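Local coordinates for sugar kinase MJ0406 (Methanococcus jannaschii, PDB 2C4E), which phosphorylates a broad range of nucleosides, above all inosine, guanosine and cytidine, to their monophosphates, with ATP as the best phosphate donor, at residues Ala44-Val57 with Asp247-Lys259. Sequence-based numbering, arbitrary orientation.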
loop_
_atom_site.group_PDB
_atom_site.type_symbol
_atom_site.label_atom_id
_atom_site.label_comp_id
_atom_site.label_asym_id
_atom_site.label_seq_id
_atom_site.Cartn_x
_atom_site.Cartn_y
_atom_site.Cartn_z
ATOM N N ALA A 44 -2.676 -16.853 4.365
ATOM C CA ALA A 44 -2.852 -17.962 5.330
ATOM C C ALA A 44 -2.762 -19.367 4.722
ATOM O O ALA A 44 -2.127 -20.247 5.310
ATOM C CB ALA A 44 -4.136 -17.790 6.104
ATOM N N ALA A 45 -3.374 -19.597 3.561
ATOM C CA ALA A 45 -3.303 -20.916 2.931
ATOM C C ALA A 45 -1.883 -21.267 2.519
ATOM O O ALA A 45 -1.405 -22.348 2.829
ATOM C CB ALA A 45 -4.269 -21.030 1.724
ATOM N N ALA A 46 -1.201 -20.348 1.843
ATOM C CA ALA A 46 0.168 -20.543 1.402
ATOM C C ALA A 46 1.117 -20.715 2.584
ATOM O O ALA A 46 1.983 -21.580 2.560
ATOM C CB ALA A 46 0.602 -19.381 0.549
ATOM N N ASN A 47 0.966 -19.895 3.611
ATOM C CA ASN A 47 1.781 -20.016 4.820
ATOM C C ASN A 47 1.716 -21.438 5.361
ATOM O O ASN A 47 2.728 -22.066 5.671
ATOM C CB ASN A 47 1.273 -19.077 5.909
ATOM C CG ASN A 47 1.538 -17.610 5.591
ATOM O OD1 ASN A 47 2.343 -17.295 4.718
ATOM N ND2 ASN A 47 0.856 -16.721 6.295
ATOM N N THR A 48 0.503 -21.934 5.466
ATOM C CA THR A 48 0.273 -23.270 5.993
ATOM C C THR A 48 0.882 -24.323 5.051
ATOM O O THR A 48 1.565 -25.223 5.504
ATOM C CB THR A 48 -1.229 -23.505 6.229
ATOM O OG1 THR A 48 -1.778 -22.494 7.096
ATOM C CG2 THR A 48 -1.457 -24.785 7.001
ATOM N N ALA A 49 0.653 -24.198 3.741
ATOM C CA ALA A 49 1.168 -25.153 2.758
ATOM C C ALA A 49 2.670 -25.218 2.768
ATOM O O ALA A 49 3.242 -26.299 2.670
ATOM C CB ALA A 49 0.676 -24.818 1.351
ATOM N N VAL A 50 3.311 -24.058 2.861
ATOM C CA VAL A 50 4.766 -23.996 2.905
ATOM C C VAL A 50 5.299 -24.587 4.208
ATOM O O VAL A 50 6.268 -25.332 4.182
ATOM C CB VAL A 50 5.283 -22.552 2.667
ATOM C CG1 VAL A 50 6.806 -22.465 2.869
ATOM C CG2 VAL A 50 4.938 -22.099 1.275
ATOM N N GLY A 51 4.664 -24.279 5.338
ATOM C CA GLY A 51 5.048 -24.873 6.616
ATOM C C GLY A 51 4.919 -26.386 6.624
ATOM O O GLY A 51 5.770 -27.099 7.165
ATOM N N ILE A 52 3.849 -26.883 6.020
ATOM C CA ILE A 52 3.609 -28.327 5.927
ATOM C C ILE A 52 4.727 -28.969 5.122
ATOM O O ILE A 52 5.309 -29.973 5.534
ATOM C CB ILE A 52 2.230 -28.606 5.301
ATOM C CG1 ILE A 52 1.127 -28.257 6.314
ATOM C CG2 ILE A 52 2.126 -30.055 4.859
ATOM C CD1 ILE A 52 -0.235 -28.077 5.678
ATOM N N LYS A 53 5.062 -28.356 3.992
ATOM C CA LYS A 53 6.081 -28.906 3.097
ATOM C C LYS A 53 7.444 -28.908 3.766
ATOM O O LYS A 53 8.195 -29.855 3.621
ATOM C CB LYS A 53 6.131 -28.134 1.784
ATOM C CG LYS A 53 7.046 -28.761 0.730
ATOM C CD LYS A 53 6.519 -30.124 0.230
ATOM C CE LYS A 53 7.395 -30.682 -0.868
ATOM N NZ LYS A 53 6.763 -31.816 -1.612
ATOM N N LYS A 54 7.743 -27.843 4.503
ATOM C CA LYS A 54 9.006 -27.728 5.226
ATOM C C LYS A 54 9.149 -28.830 6.273
ATOM O O LYS A 54 10.260 -29.275 6.539
ATOM C CB LYS A 54 9.123 -26.348 5.885
ATOM C CG LYS A 54 9.698 -25.269 4.959
ATOM C CD LYS A 54 11.203 -25.523 4.690
ATOM C CE LYS A 54 12.139 -24.432 5.244
ATOM N NZ LYS A 54 13.206 -25.009 6.112
ATOM N N LEU A 55 8.021 -29.250 6.853
ATOM C CA LEU A 55 7.977 -30.368 7.811
ATOM C C LEU A 55 7.993 -31.759 7.160
ATOM O O LEU A 55 7.865 -32.767 7.847
ATOM C CB LEU A 55 6.758 -30.238 8.727
ATOM C CG LEU A 55 6.803 -29.011 9.639
ATOM C CD1 LEU A 55 5.458 -28.785 10.296
ATOM C CD2 LEU A 55 7.916 -29.130 10.659
ATOM N N GLY A 56 8.131 -31.817 5.843
ATOM C CA GLY A 56 8.288 -33.077 5.137
ATOM C C GLY A 56 6.995 -33.751 4.743
ATOM O O GLY A 56 6.967 -34.963 4.545
ATOM N N VAL A 57 5.921 -32.976 4.628
ATOM C CA VAL A 57 4.622 -33.501 4.221
ATOM C C VAL A 57 4.249 -32.810 2.932
ATOM O O VAL A 57 4.429 -31.602 2.796
ATOM C CB VAL A 57 3.553 -33.295 5.308
ATOM C CG1 VAL A 57 2.156 -33.667 4.778
ATOM C CG2 VAL A 57 3.923 -34.099 6.545
ATOM N N ASP A 247 -0.608 -19.667 11.628
ATOM C CA ASP A 247 -0.611 -20.565 10.470
ATOM C C ASP A 247 0.401 -21.678 10.670
ATOM O O ASP A 247 0.153 -22.830 10.282
ATOM C CB ASP A 247 -0.316 -19.815 9.174
ATOM C CG ASP A 247 -1.380 -18.788 8.834
ATOM O OD1 ASP A 247 -2.573 -19.045 9.095
ATOM O OD2 ASP A 247 -1.108 -17.697 8.299
ATOM N N SER A 248 1.528 -21.346 11.300
ATOM C CA SER A 248 2.581 -22.326 11.534
ATOM C C SER A 248 2.186 -23.384 12.556
ATOM O O SER A 248 2.592 -24.528 12.423
ATOM C CB SER A 248 3.884 -21.654 11.952
ATOM O OG SER A 248 3.793 -21.147 13.262
ATOM N N TYR A 249 1.395 -23.008 13.558
ATOM C CA TYR A 249 0.873 -23.967 14.519
ATOM C C TYR A 249 -0.020 -24.965 13.797
ATOM O O TYR A 249 0.051 -26.146 14.045
ATOM C CB TYR A 249 0.048 -23.270 15.598
ATOM C CG TYR A 249 -0.555 -24.204 16.639
ATOM C CD1 TYR A 249 0.024 -24.330 17.909
ATOM C CD2 TYR A 249 -1.711 -24.937 16.376
ATOM C CE1 TYR A 249 -0.511 -25.178 18.858
ATOM C CE2 TYR A 249 -2.264 -25.792 17.344
ATOM C CZ TYR A 249 -1.659 -25.894 18.583
ATOM O OH TYR A 249 -2.198 -26.730 19.550
ATOM N N ARG A 250 -0.906 -24.467 12.935
ATOM C CA ARG A 250 -1.765 -25.338 12.148
ATOM C C ARG A 250 -0.948 -26.231 11.206
ATOM O O ARG A 250 -1.222 -27.420 11.115
ATOM C CB ARG A 250 -2.831 -24.517 11.410
ATOM C CG ARG A 250 -3.915 -23.983 12.356
ATOM C CD ARG A 250 -4.083 -22.499 12.323
ATOM N NE ARG A 250 -5.087 -21.987 13.258
ATOM C CZ ARG A 250 -4.840 -21.460 14.451
ATOM N NH1 ARG A 250 -3.606 -21.396 14.940
ATOM N NH2 ARG A 250 -5.851 -21.000 15.186
ATOM N N ALA A 251 0.075 -25.676 10.562
ATOM C CA ALA A 251 0.969 -26.449 9.711
ATOM C C ALA A 251 1.603 -27.602 10.480
ATOM O O ALA A 251 1.614 -28.737 10.009
ATOM C CB ALA A 251 2.042 -25.549 9.092
ATOM N N GLY A 252 2.099 -27.321 11.679
ATOM C CA GLY A 252 2.727 -28.335 12.504
ATOM C C GLY A 252 1.742 -29.386 12.972
ATOM O O GLY A 252 2.028 -30.587 12.908
ATOM N N PHE A 253 0.576 -28.928 13.433
ATOM C CA PHE A 253 -0.453 -29.815 13.970
ATOM C C PHE A 253 -0.912 -30.814 12.906
ATOM O O PHE A 253 -0.978 -32.001 13.135
ATOM C CB PHE A 253 -1.636 -28.983 14.449
ATOM C CG PHE A 253 -2.644 -29.752 15.244
ATOM C CD1 PHE A 253 -2.709 -29.592 16.616
ATOM C CD2 PHE A 253 -3.548 -30.606 14.627
ATOM C CE1 PHE A 253 -3.620 -30.298 17.361
ATOM C CE2 PHE A 253 -4.471 -31.314 15.384
ATOM C CZ PHE A 253 -4.502 -31.137 16.760
ATOM N N LEU A 254 -1.255 -30.294 11.737
ATOM C CA LEU A 254 -1.768 -31.118 10.645
ATOM C C LEU A 254 -0.680 -32.021 10.049
ATOM O O LEU A 254 -0.956 -33.151 9.656
ATOM C CB LEU A 254 -2.349 -30.216 9.561
ATOM C CG LEU A 254 -3.555 -29.396 10.015
ATOM C CD1 LEU A 254 -3.949 -28.430 8.915
ATOM C CD2 LEU A 254 -4.721 -30.311 10.359
ATOM N N SER A 255 0.554 -31.540 10.007
ATOM C CA SER A 255 1.667 -32.358 9.525
ATOM C C SER A 255 1.888 -33.561 10.441
ATOM O O SER A 255 2.068 -34.695 9.987
ATOM C CB SER A 255 2.957 -31.538 9.413
ATOM O OG SER A 255 2.850 -30.540 8.403
ATOM N N ALA A 256 1.885 -33.294 11.744
ATOM C CA ALA A 256 2.006 -34.339 12.748
ATOM C C ALA A 256 0.857 -35.314 12.639
ATOM O O ALA A 256 1.041 -36.525 12.770
ATOM C CB ALA A 256 2.051 -33.742 14.122
ATOM N N TYR A 257 -0.339 -34.806 12.366
ATOM C CA TYR A 257 -1.472 -35.696 12.243
ATOM C C TYR A 257 -1.296 -36.668 11.081
ATOM O O TYR A 257 -1.490 -37.894 11.249
ATOM C CB TYR A 257 -2.789 -34.925 12.135
ATOM C CG TYR A 257 -3.949 -35.861 12.224
ATOM C CD1 TYR A 257 -4.463 -36.222 13.454
ATOM C CD2 TYR A 257 -4.495 -36.438 11.085
ATOM C CE1 TYR A 257 -5.523 -37.116 13.555
ATOM C CE2 TYR A 257 -5.551 -37.315 11.173
ATOM C CZ TYR A 257 -6.055 -37.656 12.411
ATOM O OH TYR A 257 -7.110 -38.544 12.508
ATOM N N VAL A 258 -0.912 -36.150 9.916
ATOM C CA VAL A 258 -0.679 -36.978 8.732
ATOM C C VAL A 258 0.452 -37.955 8.977
ATOM O O VAL A 258 0.434 -39.106 8.474
ATOM C CB VAL A 258 -0.427 -36.102 7.468
ATOM C CG1 VAL A 258 0.104 -36.935 6.278
ATOM C CG2 VAL A 258 -1.715 -35.390 7.105
ATOM N N LYS A 259 1.432 -37.529 9.772
ATOM C CA LYS A 259 2.567 -38.387 10.114
ATOM C C LYS A 259 2.207 -39.447 11.169
ATOM O O LYS A 259 3.028 -40.309 11.485
ATOM C CB LYS A 259 3.754 -37.551 10.577
ATOM C CG LYS A 259 4.472 -36.844 9.443
ATOM C CD LYS A 259 5.584 -35.939 9.935
ATOM C CE LYS A 259 6.294 -35.277 8.764
ATOM N NZ LYS A 259 7.770 -35.251 8.900
#
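Asn-47 gives its ND2 to Asp-247 OD2 in a nearly straight bond of 3.0 Å, joining two substrate-binding residues where helices 44-54 and 245-258 of the ribokinase fold meet. The bond lies in the amide plane of Asn-47 but meets OD2 on its anti side, somewhat out of the carboxylate plane; the two planes are 45° apart. Ala-44 closes over the same carboxylate, its CB 3.6 Å from Asp-247 OD1. Both contacts thus border the probable proton acceptor, in the first turn of its helix.

Farther along, the axes cross at -45° and come within 8.2 Å. Ala-251 CB, directed toward the other helix, sits 3.6 Å from Thr-48 O and against the backbone of Gly-51, which has no side chain. Ser-255 OG touches Ile-52 CA and CG1 and Leu-55 CD1, while Leu-55 CD1 reaches 3.5 Å from Gly-252 CA.

At the Schellman turn closing helix 44-54, Lys-259 NZ meets Leu-55 O at 2.7 Å, nearly in line with the carbonyl, and CE packs tightly on Val-57 CG2.

In the second shell, Gln-284 holds Asn-47 OD1, leaving ND2 turned to the aspartate. Arg-250, the probable transition-state stabiliser, leads away to a salt bridge with Asp-160. Ser-255 OG, anti to its own carbonyl carbon (chi1 -66°), turns back onto Ala-251 O at 2.7 Å; likewise Thr-48 OG1 bonds Ala-44 O, on the face opposite Thr-48 N.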